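Local atomic coordinates of lectin (Lotus tetragonolobus, PDB entry 2EIG), a protein that probably binds L-fucose-containing sugars, as a tetrameric legume lectin whose subunits each carry a calcium and a manganese ion. Residues A[12-17]-A[26-31]; A[32-37]-A[71-76]; A[138-143]-A[193-198]; A[161-166]-A[170-175]. All blocks are in the same frame, centred on the assembly; numbering follows the deposited sequence.

Contact 1 (A[12-17]-A[26-31])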
loop_
_atom_site.group_PDB
_atom_site.type_symbol
_atom_site.label_atom_id
_atom_site.label_comp_id
_atom_site.label_asym_id
_atom_site.label_seq_id
_atom_site.Cartn_x
_atom_site.Cartn_y
_atom_site.Cartn_z
ATOM N N GLY A 12 34.124 17.274 0.918
ATOM C CA GLY A 12 34.304 15.832 0.805
ATOM C C GLY A 12 33.180 14.921 1.305
ATOM O O GLY A 12 33.319 13.709 1.306
ATOM N N SER A 13 32.077 15.493 1.767
ATOM C CA SER A 13 30.940 14.700 2.218
ATOM C C SER A 13 30.160 14.136 0.994
ATOM O O SER A 13 29.505 13.136 1.111
ATOM C CB SER A 13 30.021 15.540 3.111
ATOM O OG SER A 13 29.388 16.567 2.341
ATOM N N LEU A 14 30.245 14.789 -0.161
ATOM C CA LEU A 14 29.578 14.297 -1.386
ATOM C C LEU A 14 30.571 13.858 -2.465
ATOM O O LEU A 14 31.738 14.250 -2.450
ATOM C CB LEU A 14 28.601 15.357 -1.982
ATOM C CG LEU A 14 27.470 15.940 -1.126
ATOM C CD1 LEU A 14 26.655 17.004 -1.957
ATOM C CD2 LEU A 14 26.518 14.858 -0.607
ATOM N N ILE A 15 30.071 13.048 -3.398
ATOM C CA ILE A 15 30.780 12.679 -4.599
ATOM C C ILE A 15 30.071 13.370 -5.760
ATOM O O ILE A 15 28.840 13.287 -5.893
ATOM C CB ILE A 15 30.776 11.146 -4.846
ATOM C CG1 ILE A 15 31.501 10.402 -3.692
ATOM C CG2 ILE A 15 31.376 10.815 -6.227
ATOM C CD1 ILE A 15 31.178 8.878 -3.665
ATOM N N PHE A 16 30.845 14.095 -6.551
ATOM C CA PHE A 16 30.309 14.755 -7.727
ATOM C C PHE A 16 30.828 14.081 -8.965
ATOM O O PHE A 16 32.023 13.789 -9.049
ATOM C CB PHE A 16 30.747 16.211 -7.742
ATOM C CG PHE A 16 30.400 16.930 -6.528
ATOM C CD1 PHE A 16 29.211 17.625 -6.448
ATOM C CD2 PHE A 16 31.273 16.931 -5.433
ATOM C CE1 PHE A 16 28.870 18.293 -5.301
ATOM C CE2 PHE A 16 30.946 17.610 -4.277
ATOM C CZ PHE A 16 29.744 18.304 -4.215
ATOM N N GLN A 17 29.922 13.817 -9.908
ATOM C CA GLN A 17 30.251 13.135 -11.151
ATOM C C GLN A 17 29.629 13.941 -12.247
ATOM O O GLN A 17 28.601 14.588 -12.039
ATOM C CB GLN A 17 29.734 11.695 -11.191
ATOM C CG GLN A 17 30.012 10.934 -9.867
ATOM C CD GLN A 17 29.780 9.456 -9.996
ATOM O OE1 GLN A 17 30.032 8.665 -9.063
ATOM N NE2 GLN A 17 29.302 9.050 -11.162
ATOM N N GLY A 26 26.765 28.533 -2.137
ATOM C CA GLY A 26 26.622 27.197 -1.572
ATOM C C GLY A 26 25.528 26.317 -2.180
ATOM O O GLY A 26 24.950 25.495 -1.493
ATOM N N ARG A 27 25.230 26.482 -3.466
ATOM C CA ARG A 27 24.163 25.664 -4.049
ATOM C C ARG A 27 24.724 24.501 -4.865
ATOM O O ARG A 27 25.864 24.548 -5.316
ATOM C CB ARG A 27 23.065 26.522 -4.719
ATOM C CG ARG A 27 23.207 26.872 -6.159
ATOM C CD ARG A 27 22.453 28.212 -6.369
ATOM N NE ARG A 27 21.621 28.267 -7.585
ATOM C CZ ARG A 27 20.690 29.203 -7.834
ATOM N NH1 ARG A 27 19.970 29.160 -8.966
ATOM N NH2 ARG A 27 20.466 30.186 -6.952
ATOM N N LEU A 28 23.959 23.421 -4.966
ATOM C CA LEU A 28 24.379 22.276 -5.726
ATOM C C LEU A 28 23.812 22.364 -7.150
ATOM O O LEU A 28 22.606 22.231 -7.362
ATOM C CB LEU A 28 23.963 20.978 -5.009
ATOM C CG LEU A 28 24.150 19.691 -5.844
ATOM C CD1 LEU A 28 25.593 19.504 -6.408
ATOM C CD2 LEU A 28 23.727 18.521 -4.948
ATOM N N ALA A 29 24.691 22.613 -8.121
ATOM C CA ALA A 29 24.237 22.864 -9.480
ATOM C C ALA A 29 24.425 21.626 -10.358
ATOM O O ALA A 29 25.503 21.032 -10.415
ATOM C CB ALA A 29 24.912 24.019 -10.062
ATOM N N MET A 30 23.350 21.260 -11.043
ATOM C CA MET A 30 23.346 20.007 -11.787
ATOM C C MET A 30 22.524 20.297 -13.038
ATOM O O MET A 30 21.340 20.027 -13.061
ATOM C CB MET A 30 22.655 18.906 -10.951
ATOM C CG MET A 30 23.368 18.600 -9.625
ATOM S SD MET A 30 22.484 17.342 -8.748
ATOM C CE MET A 30 22.958 15.875 -9.719
ATOM N N PRO A 31 23.161 20.831 -14.073
ATOM C CA PRO A 31 24.622 21.026 -14.125
ATOM C C PRO A 31 25.076 22.419 -13.702
ATOM O O PRO A 31 24.286 23.365 -13.591
ATOM C CB PRO A 31 24.926 20.876 -15.622
ATOM C CG PRO A 31 23.748 21.568 -16.268
ATOM C CD PRO A 31 22.517 21.308 -15.312
#
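With CG of Leu28 anti to the backbone N (chi1 170°), the two methyls of this residue reach across to Phe16 and Leu14. CG of Phe16 sits instead beside its own backbone N (chi1 -55°), and this swings the ring off the course of its CB and closer to Leu28. The two segments belong to different sheets of the legume lectin beta sandwich: strand 14-18 is an outermost strand of the seven-stranded sheet, and strand 27-29 pairs with strand 214-226 in the other sheet. The main chains stay well apart, the nearest CA atoms being those of Phe16 and Met30 at 9.6 Å, and the contact is made by apolar side chains bridging this gap.

Leu28 divides its two branches between two neighbours on the opposing strand. CD1 comes up against the rim of the aromatic ring, close to the ring plane, and lies 3.7 Å from CE1 of Phe16. CD2 is turned to Leu14, whose CD1 it meets more loosely at 4.5 Å. Phe16 and Leu14 stand two residues apart on one side of their strand and lie against each other, with CZ of Phe16 3.9 Å from CB of Leu14.

Other parts of the sandwich complete the packing. Ala43 of strand 39-50 and Phe8 touch Leu28, while Trp221 of strand 214-226 covers Leu14. The methyl at the ring rim favours CE1 only slightly over the adjoining ring carbon, CD1 of Leu28 being 4.1 Å from CD1 of Phe16.

Contact 2 (A[32-37]-A[71-76])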
loop_
_atom_site.group_PDB
_atom_site.type_symbol
_atom_site.label_atom_id
_atom_site.label_comp_id
_atom_site.label_asym_id
_atom_site.label_seq_id
_atom_site.Cartn_x
_atom_site.Cartn_y
_atom_site.Cartn_z
ATOM N N THR A 32 26.375 22.523 -13.460
ATOM C CA THR A 32 26.970 23.793 -13.171
ATOM C C THR A 32 26.737 24.797 -14.342
ATOM O O THR A 32 26.421 25.962 -14.111
ATOM C CB THR A 32 28.454 23.617 -12.963
ATOM O OG1 THR A 32 29.004 24.896 -12.654
ATOM C CG2 THR A 32 29.117 23.050 -14.197
ATOM N N ASP A 33 26.861 24.318 -15.575
ATOM C CA ASP A 33 26.638 25.170 -16.722
ATOM C C ASP A 33 25.767 24.496 -17.819
ATOM O O ASP A 33 26.241 23.687 -18.588
ATOM C CB ASP A 33 27.995 25.632 -17.293
ATOM C CG ASP A 33 27.830 26.621 -18.454
ATOM O OD1 ASP A 33 28.808 26.849 -19.204
ATOM O OD2 ASP A 33 26.705 27.133 -18.612
ATOM N N PRO A 34 24.490 24.865 -17.898
ATOM C CA PRO A 34 23.654 24.249 -18.918
ATOM C C PRO A 34 24.003 24.703 -20.364
ATOM O O PRO A 34 23.716 23.961 -21.300
ATOM C CB PRO A 34 22.239 24.617 -18.499
ATOM C CG PRO A 34 22.333 25.406 -17.297
ATOM C CD PRO A 34 23.753 25.833 -17.074
ATOM N N LEU A 35 24.680 25.853 -20.514
ATOM C CA LEU A 35 25.038 26.428 -21.832
ATOM C C LEU A 35 25.893 25.508 -22.663
ATOM O O LEU A 35 25.897 25.572 -23.895
ATOM C CB LEU A 35 25.759 27.773 -21.663
ATOM C CG LEU A 35 24.974 28.816 -20.883
ATOM C CD1 LEU A 35 25.849 30.116 -20.603
ATOM C CD2 LEU A 35 23.593 29.104 -21.561
ATOM N N VAL A 36 26.619 24.658 -21.956
ATOM C CA VAL A 36 27.483 23.656 -22.498
ATOM C C VAL A 36 26.831 22.778 -23.585
ATOM O O VAL A 36 27.470 22.426 -24.565
ATOM C CB VAL A 36 28.069 22.863 -21.304
ATOM C CG1 VAL A 36 27.928 21.359 -21.424
ATOM C CG2 VAL A 36 29.520 23.326 -21.060
ATOM N N ASN A 37 25.551 22.494 -23.399
ATOM C CA ASN A 37 24.794 21.497 -24.173
ATOM C C ASN A 37 24.364 20.290 -23.290
ATOM O O ASN A 37 23.824 20.535 -22.215
ATOM C CB ASN A 37 25.364 21.260 -25.621
ATOM C CG ASN A 37 26.006 19.874 -25.861
ATOM O OD1 ASN A 37 25.549 19.104 -26.733
ATOM N ND2 ASN A 37 27.132 19.600 -25.163
ATOM N N SER A 71 15.337 26.030 -13.528
ATOM C CA SER A 71 15.278 27.328 -14.195
ATOM C C SER A 71 15.495 27.194 -15.664
ATOM O O SER A 71 16.395 26.461 -16.109
ATOM C CB SER A 71 16.312 28.290 -13.615
ATOM O OG SER A 71 16.042 28.465 -12.260
ATOM N N ASN A 72 14.674 27.931 -16.408
ATOM C CA ASN A 72 14.825 28.037 -17.876
ATOM C C ASN A 72 16.167 28.655 -18.267
ATOM O O ASN A 72 16.718 29.429 -17.529
ATOM C CB ASN A 72 13.719 28.923 -18.467
ATOM C CG ASN A 72 12.357 28.310 -18.367
ATOM O OD1 ASN A 72 12.196 27.208 -17.851
ATOM N ND2 ASN A 72 11.336 29.050 -18.851
ATOM N N VAL A 73 16.686 28.276 -19.421
ATOM C CA VAL A 73 17.921 28.812 -19.940
ATOM C C VAL A 73 17.649 29.303 -21.364
ATOM O O VAL A 73 17.066 28.571 -22.171
ATOM C CB VAL A 73 19.034 27.726 -20.097
ATOM C CG1 VAL A 73 20.352 28.364 -20.583
ATOM C CG2 VAL A 73 19.257 26.951 -18.827
ATOM N N GLN A 74 17.840 30.571 -21.681
ATOM C CA GLN A 74 16.912 31.580 -21.341
ATOM C C GLN A 74 15.777 31.220 -22.354
ATOM O O GLN A 74 14.658 30.994 -21.930
ATOM C CB GLN A 74 17.509 33.003 -21.524
ATOM C CG GLN A 74 18.339 33.508 -20.270
ATOM C CD GLN A 74 19.745 32.813 -20.108
ATOM O OE1 GLN A 74 20.033 32.190 -19.059
ATOM N NE2 GLN A 74 20.633 32.956 -21.150
ATOM N N ARG A 75 16.057 31.035 -23.651
ATOM C CA ARG A 75 14.931 30.653 -24.592
ATOM C C ARG A 75 14.739 29.153 -24.885
ATOM O O ARG A 75 13.757 28.756 -25.528
ATOM C CB ARG A 75 14.910 31.496 -25.914
ATOM C CG ARG A 75 15.834 30.984 -27.054
ATOM C CD ARG A 75 17.105 30.301 -26.439
ATOM N NE ARG A 75 18.270 30.310 -27.297
ATOM C CZ ARG A 75 19.521 30.447 -26.854
ATOM N NH1 ARG A 75 20.546 30.465 -27.722
ATOM N NH2 ARG A 75 19.752 30.586 -25.541
ATOM N N TYR A 76 15.670 28.311 -24.426
ATOM C CA TYR A 76 15.594 26.881 -24.732
ATOM C C TYR A 76 14.400 26.237 -24.029
ATOM O O TYR A 76 14.019 26.641 -22.909
ATOM C CB TYR A 76 16.868 26.137 -24.352
ATOM C CG TYR A 76 18.143 26.580 -25.023
ATOM C CD1 TYR A 76 19.161 27.189 -24.274
ATOM C CD2 TYR A 76 18.372 26.347 -26.373
ATOM C CE1 TYR A 76 20.353 27.585 -24.854
ATOM C CE2 TYR A 76 19.575 26.770 -26.980
ATOM C CZ TYR A 76 20.566 27.370 -26.207
ATOM O OH TYR A 76 21.771 27.760 -26.773
#
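Val73 turns its forked end toward the 32-37 segment and gives one methyl to each of two consecutive residues there. Its CG2 approaches the proline ring, 3.8 Å from CG of Pro34 and equally near CB, so that the methyl sits against the CB-CG edge of the ring. CG1, anti to the backbone N (chi1 -177°), meets the end of Leu35 instead. Here the fit is tight, with CD2 of Leu35 only 3.5 Å from CG1 of Val73, and in both pairs the side chains cross obliquely.

The contact ties two connections of the legume lectin sandwich together: the loop between strands 27-29 and 39-50, and the turn that follows strand 61-72. Each is shaped by its own local bonds. In the first, Asp33 forms an Asx turn, its OD2 accepting from N of Leu35 at 3.1 Å; the donor comes from above the carboxylate plane, 59° out of it. In the second, a type I beta turn runs from Val73 to Tyr76 and is closed by N of Tyr76 bonding to O of Val73 at 2.7 Å. Within that turn, the guanidinium of Arg75 lies over one face of the Tyr76 ring, with CZ of Arg75 displaced toward the rim. Arg213 makes a cation-pi contact with the same ring, touches Val73, and donates from NH1 to O of Pro34.

Contact 3 (A[138-143]-A[193-198])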
loop_
_atom_site.group_PDB
_atom_site.type_symbol
_atom_site.label_atom_id
_atom_site.label_comp_id
_atom_site.label_asym_id
_atom_site.label_seq_id
_atom_site.Cartn_x
_atom_site.Cartn_y
_atom_site.Cartn_z
ATOM N N ILE A 138 7.616 8.370 -9.494
ATOM C CA ILE A 138 8.397 7.324 -8.803
ATOM C C ILE A 138 8.803 6.214 -9.747
ATOM O O ILE A 138 7.949 5.594 -10.395
ATOM C CB ILE A 138 7.700 6.808 -7.568
ATOM C CG1 ILE A 138 7.590 7.988 -6.573
ATOM C CG2 ILE A 138 8.519 5.656 -6.976
ATOM C CD1 ILE A 138 6.634 7.761 -5.444
ATOM N N ASP A 139 10.128 6.043 -9.897
ATOM C CA ASP A 139 10.750 5.142 -10.835
ATOM C C ASP A 139 11.436 3.991 -10.093
ATOM O O ASP A 139 12.259 4.210 -9.171
ATOM C CB ASP A 139 11.855 5.844 -11.629
ATOM C CG ASP A 139 11.381 7.075 -12.326
ATOM O OD1 ASP A 139 12.274 7.803 -12.748
ATOM O OD2 ASP A 139 10.143 7.303 -12.437
ATOM N N VAL A 140 11.141 2.776 -10.531
ATOM C CA VAL A 140 11.883 1.617 -10.043
ATOM C C VAL A 140 12.368 0.803 -11.233
ATOM O O VAL A 140 11.557 0.246 -11.970
ATOM C CB VAL A 140 11.058 0.759 -9.088
ATOM C CG1 VAL A 140 11.928 -0.409 -8.515
ATOM C CG2 VAL A 140 10.468 1.617 -8.020
ATOM N N ASN A 141 13.685 0.805 -11.434
ATOM C CA ASN A 141 14.362 0.022 -12.460
ATOM C C ASN A 141 14.022 0.481 -13.875
ATOM O O ASN A 141 14.580 -0.005 -14.834
ATOM C CB ASN A 141 14.006 -1.497 -12.334
ATOM C CG ASN A 141 14.407 -2.079 -11.016
ATOM O OD1 ASN A 141 14.009 -3.214 -10.650
ATOM N ND2 ASN A 141 15.203 -1.329 -10.269
ATOM N N SER A 142 13.043 1.353 -14.022
ATOM C CA SER A 142 12.637 1.766 -15.352
ATOM C C SER A 142 12.499 3.297 -15.400
ATOM O O SER A 142 12.254 3.911 -14.371
ATOM C CB SER A 142 11.298 1.088 -15.639
ATOM O OG SER A 142 10.730 1.596 -16.817
ATOM N N ILE A 143 12.675 3.875 -16.587
ATOM C CA ILE A 143 12.441 5.313 -16.849
ATOM C C ILE A 143 10.948 5.597 -16.948
ATOM O O ILE A 143 10.512 6.744 -16.832
ATOM C CB ILE A 143 13.197 5.804 -18.149
ATOM C CG1 ILE A 143 13.559 7.295 -18.070
ATOM C CG2 ILE A 143 12.370 5.470 -19.464
ATOM C CD1 ILE A 143 14.313 7.768 -16.748
ATOM N N LYS A 193 14.542 -4.017 -0.443
ATOM C CA LYS A 193 15.395 -5.217 -0.367
ATOM C C LYS A 193 15.165 -6.123 -1.569
ATOM O O LYS A 193 16.028 -6.946 -1.841
ATOM C CB LYS A 193 15.190 -5.965 0.962
ATOM C CG LYS A 193 16.138 -7.140 1.250
ATOM C CD LYS A 193 15.724 -7.930 2.507
ATOM C CE LYS A 193 16.722 -9.099 2.750
ATOM N NZ LYS A 193 16.104 -10.464 3.050
ATOM N N THR A 194 14.048 -5.981 -2.307
ATOM C CA THR A 194 13.865 -6.788 -3.539
ATOM C C THR A 194 14.627 -6.177 -4.689
ATOM O O THR A 194 15.168 -6.869 -5.555
ATOM C CB THR A 194 12.378 -7.039 -3.993
ATOM O OG1 THR A 194 11.635 -5.816 -4.037
ATOM C CG2 THR A 194 11.608 -8.074 -3.105
ATOM N N VAL A 195 14.673 -4.853 -4.721
ATOM C CA VAL A 195 15.211 -4.176 -5.889
ATOM C C VAL A 195 16.618 -3.648 -5.737
ATOM O O VAL A 195 17.228 -3.295 -6.716
ATOM C CB VAL A 195 14.260 -3.078 -6.412
ATOM C CG1 VAL A 195 13.011 -3.738 -7.041
ATOM C CG2 VAL A 195 13.877 -2.081 -5.289
ATOM N N LEU A 196 17.147 -3.593 -4.516
ATOM C CA LEU A 196 18.435 -2.947 -4.341
ATOM C C LEU A 196 19.321 -3.796 -3.434
ATOM O O LEU A 196 18.795 -4.568 -2.625
ATOM C CB LEU A 196 18.243 -1.560 -3.698
ATOM C CG LEU A 196 17.767 -0.439 -4.624
ATOM C CD1 LEU A 196 17.326 0.767 -3.837
ATOM C CD2 LEU A 196 18.828 -0.080 -5.638
ATOM N N PRO A 197 20.659 -3.629 -3.534
ATOM C CA PRO A 197 21.534 -4.346 -2.613
ATOM C C PRO A 197 21.590 -3.642 -1.288
ATOM O O PRO A 197 20.914 -2.623 -1.084
ATOM C CB PRO A 197 22.922 -4.305 -3.323
ATOM C CG PRO A 197 22.906 -3.014 -4.005
ATOM C CD PRO A 197 21.434 -2.821 -4.484
ATOM N N GLU A 198 22.388 -4.168 -0.369
ATOM C CA GLU A 198 22.243 -3.769 1.011
ATOM C C GLU A 198 22.933 -2.416 1.321
ATOM O O GLU A 198 22.766 -1.873 2.394
ATOM C CB GLU A 198 22.758 -4.895 1.903
ATOM C CG GLU A 198 24.255 -5.107 1.762
ATOM C CD GLU A 198 24.650 -6.479 2.303
ATOM O OE1 GLU A 198 25.136 -6.523 3.455
ATOM O OE2 GLU A 198 24.435 -7.488 1.591
#
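Val140 and Val195 meet methyl to fork, their side chains crossing at about a right angle. The pair joins strand 135-140 of the seven-stranded sheet of the legume lectin sandwich to the short helix 192-195, which lies in the connection carrying the chain from one sheet to the other. CG1 of Val140 faces the branch point of Val195, 3.8 Å from its CG1 and 4.1 Å from its CB. It is also 4.1 Å from CG2 of Val195, the branch tucked between the backbone N and the carbonyl carbon. One methyl thus settles over three carbons, and this is the compact part of the contact. Ile190 and Leu146 also press on Val140, and Val115 on Val195, extending the apolar cluster into the sandwich.

Toward the neighbouring subunit the fit is slighter. The amide end of Asn141 reaches a single carbon of Val195, and the nearest CA atoms, those of Asn141 and Val195, are 7.8 Å apart. This side is not simply left to solvent, because a second subunit of the tetramer lies against it: Met144 of that subunit packs on Asn141 and its Ser145 on Val195, while OG1 of Thr194 bonds to O of its Leu146. Thr194 itself remains partly exposed. The carbonyl O of Val195 accepts from NE2 of Gln113. With chi1 of Val195 at -70°, CG1 is anti to the carbonyl carbon, and it is this methyl that touches both CG1 of Val140 and the amide group of Asn141.

Contact 4 (A[161-166]-A[170-175])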
loop_
_atom_site.group_PDB
_atom_site.type_symbol
_atom_site.label_atom_id
_atom_site.label_comp_id
_atom_site.label_asym_id
_atom_site.label_seq_id
_atom_site.Cartn_x
_atom_site.Cartn_y
_atom_site.Cartn_z
ATOM N N ALA A 161 10.812 19.363 -1.537
ATOM C CA ALA A 161 10.455 17.945 -1.657
ATOM C C ALA A 161 10.749 17.289 -0.336
ATOM O O ALA A 161 11.780 17.566 0.258
ATOM C CB ALA A 161 11.300 17.281 -2.753
ATOM N N THR A 162 9.847 16.427 0.090
ATOM C CA THR A 162 10.044 15.482 1.168
ATOM C C THR A 162 9.693 14.065 0.684
ATOM O O THR A 162 8.644 13.808 0.075
ATOM C CB THR A 162 9.159 15.868 2.378
ATOM O OG1 THR A 162 9.447 17.199 2.753
ATOM C CG2 THR A 162 9.334 14.910 3.554
ATOM N N ILE A 163 10.584 13.136 0.964
ATOM C CA ILE A 163 10.381 11.747 0.580
ATOM C C ILE A 163 10.504 10.900 1.825
ATOM O O ILE A 163 11.457 11.028 2.616
ATOM C CB ILE A 163 11.414 11.330 -0.481
ATOM C CG1 ILE A 163 11.257 12.188 -1.773
ATOM C CG2 ILE A 163 11.330 9.810 -0.782
ATOM C CD1 ILE A 163 12.455 12.073 -2.701
ATOM N N ILE A 164 9.518 10.064 2.062
ATOM C CA ILE A 164 9.590 9.234 3.264
ATOM C C ILE A 164 9.541 7.835 2.714
ATOM O O ILE A 164 8.709 7.559 1.874
ATOM C CB ILE A 164 8.413 9.448 4.255
ATOM C CG1 ILE A 164 8.474 10.832 4.907
ATOM C CG2 ILE A 164 8.428 8.370 5.375
ATOM C CD1 ILE A 164 7.227 11.178 5.766
ATOM N N TYR A 165 10.476 6.991 3.138
ATOM C CA TYR A 165 10.332 5.559 2.960
ATOM C C TYR A 165 10.017 4.911 4.280
ATOM O O TYR A 165 10.838 4.903 5.188
ATOM C CB TYR A 165 11.600 4.940 2.351
ATOM C CG TYR A 165 11.372 3.480 1.987
ATOM C CD1 TYR A 165 10.609 3.120 0.874
ATOM C CD2 TYR A 165 11.863 2.471 2.799
ATOM C CE1 TYR A 165 10.359 1.790 0.601
ATOM C CE2 TYR A 165 11.654 1.146 2.521
ATOM C CZ TYR A 165 10.908 0.808 1.432
ATOM O OH TYR A 165 10.738 -0.523 1.200
ATOM N N ASP A 166 8.857 4.303 4.371
ATOM C CA ASP A 166 8.514 3.559 5.567
ATOM C C ASP A 166 8.784 2.057 5.370
ATOM O O ASP A 166 8.046 1.409 4.669
ATOM C CB ASP A 166 7.052 3.805 5.944
ATOM C CG ASP A 166 6.598 2.904 7.080
ATOM O OD1 ASP A 166 7.427 2.600 7.932
ATOM O OD2 ASP A 166 5.437 2.484 7.101
ATOM N N LYS A 170 6.577 -0.647 3.503
ATOM C CA LYS A 170 7.335 -0.683 2.266
ATOM C C LYS A 170 6.861 0.409 1.324
ATOM O O LYS A 170 6.850 0.209 0.147
ATOM C CB LYS A 170 7.249 -2.077 1.592
ATOM C CG LYS A 170 8.377 -3.065 1.929
ATOM C CD LYS A 170 8.437 -3.501 3.373
ATOM C CE LYS A 170 7.521 -4.709 3.641
ATOM N NZ LYS A 170 7.587 -5.162 5.082
ATOM N N ILE A 171 6.514 1.578 1.837
ATOM C CA ILE A 171 5.938 2.598 0.966
ATOM C C ILE A 171 6.885 3.787 0.881
ATOM O O ILE A 171 7.324 4.310 1.889
ATOM C CB ILE A 171 4.484 3.015 1.435
ATOM C CG1 ILE A 171 3.507 1.827 1.223
ATOM C CG2 ILE A 171 3.972 4.211 0.618
ATOM C CD1 ILE A 171 2.300 1.819 2.128
ATOM N N LEU A 172 7.217 4.171 -0.336
ATOM C CA LEU A 172 7.928 5.414 -0.614
ATOM C C LEU A 172 6.904 6.502 -0.957
ATOM O O LEU A 172 6.132 6.338 -1.886
ATOM C CB LEU A 172 8.905 5.190 -1.771
ATOM C CG LEU A 172 9.794 6.372 -2.207
ATOM C CD1 LEU A 172 10.916 6.493 -1.232
ATOM C CD2 LEU A 172 10.341 6.154 -3.606
ATOM N N THR A 173 6.917 7.615 -0.229
ATOM C CA THR A 173 5.951 8.681 -0.469
ATOM C C THR A 173 6.674 9.991 -0.656
ATOM O O THR A 173 7.592 10.344 0.089
ATOM C CB THR A 173 4.946 8.787 0.679
ATOM O OG1 THR A 173 4.323 7.523 0.828
ATOM C CG2 THR A 173 3.831 9.801 0.366
ATOM N N VAL A 174 6.226 10.730 -1.650
ATOM C CA VAL A 174 6.787 12.016 -1.912
ATOM C C VAL A 174 5.755 13.108 -1.657
ATOM O O VAL A 174 4.609 12.985 -2.073
ATOM C CB VAL A 174 7.275 12.117 -3.379
ATOM C CG1 VAL A 174 8.063 13.400 -3.574
ATOM C CG2 VAL A 174 8.051 10.828 -3.769
ATOM N N VAL A 175 6.188 14.170 -1.004
ATOM C CA VAL A 175 5.483 15.432 -1.100
ATOM C C VAL A 175 6.380 16.527 -1.696
ATOM O O VAL A 175 7.585 16.567 -1.384
ATOM C CB VAL A 175 4.875 15.826 0.263
ATOM C CG1 VAL A 175 5.895 15.815 1.335
ATOM C CG2 VAL A 175 4.308 17.185 0.195
#
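Ile163 and Leu172 fit together closely on the inner face of an antiparallel beta hairpin, CG2 of Ile163 pressing to 3.4 Å from CD1 of Leu172. The two strands, at 166° to one another, belong to the eight-stranded sheet of the lectin sandwich. The other branch of Ile163 is a bump set before the fork of Val174: its CG1 lies 3.9 Å from CG1 of Val174 and almost as near CG2. Val117 and Val115 of the facing sheet pack against this apolar relief.

Tyr165 fills the next hollow. With CG anti to the backbone N (chi1 -172°), its ring leans over the opposite main chain, where CB of Leu172 abuts the ring edge in plane. Its OH end rests on the bent chain of Lys170, 3.5 Å from CG, and is bonded to O of Ile190 and N of Leu192, two bonds that hold the hydroxyl end of the ring.

On the outer face Thr162 and Val175 stand side by side, tightly packed, with CB of Thr162 3.4 Å from CG1 of Val175. A third subunit packs over this face, its Ile63 touching both residues and its Thr185 and Lys147 gripping the carboxylate of Asp166.

Paired backbone bonds link Thr162 with Val175 and Ile164 with Thr173. At the turn end the ladder swells into a G1 beta bulge, Lys170 taking positive phi (71°). O of Asp166 there accepts twice, weakly from N of Lys170 at 2.8 Å and from N of Ile171 at 3.2 Å.

In the fold
Contacts 1 and 2 follow each other directly along the chain, with centres 18 Å apart, and lie across the centre of the subunit from contacts 3 and 4. The latter two, 14 Å apart between centres, touch: CD1 of Ile138 meets CG2 of Val174 at 3.8 Å, bringing a strand of one sheet against the hairpin of the other. Contact 2 lies just past the end of strand 61-72, the neighbour of strand 159-166 in contact 4. Manganese, bound by Glu118, Asp120, Asp127 and His135, is about 13 Å from the side chains of both Val140 and Val174. A bound N-acetylglucosamine lies about 8 Å from the side chain of Thr162. Contacts 3 and 4 also face other subunits, whereas 1 and 2 do not.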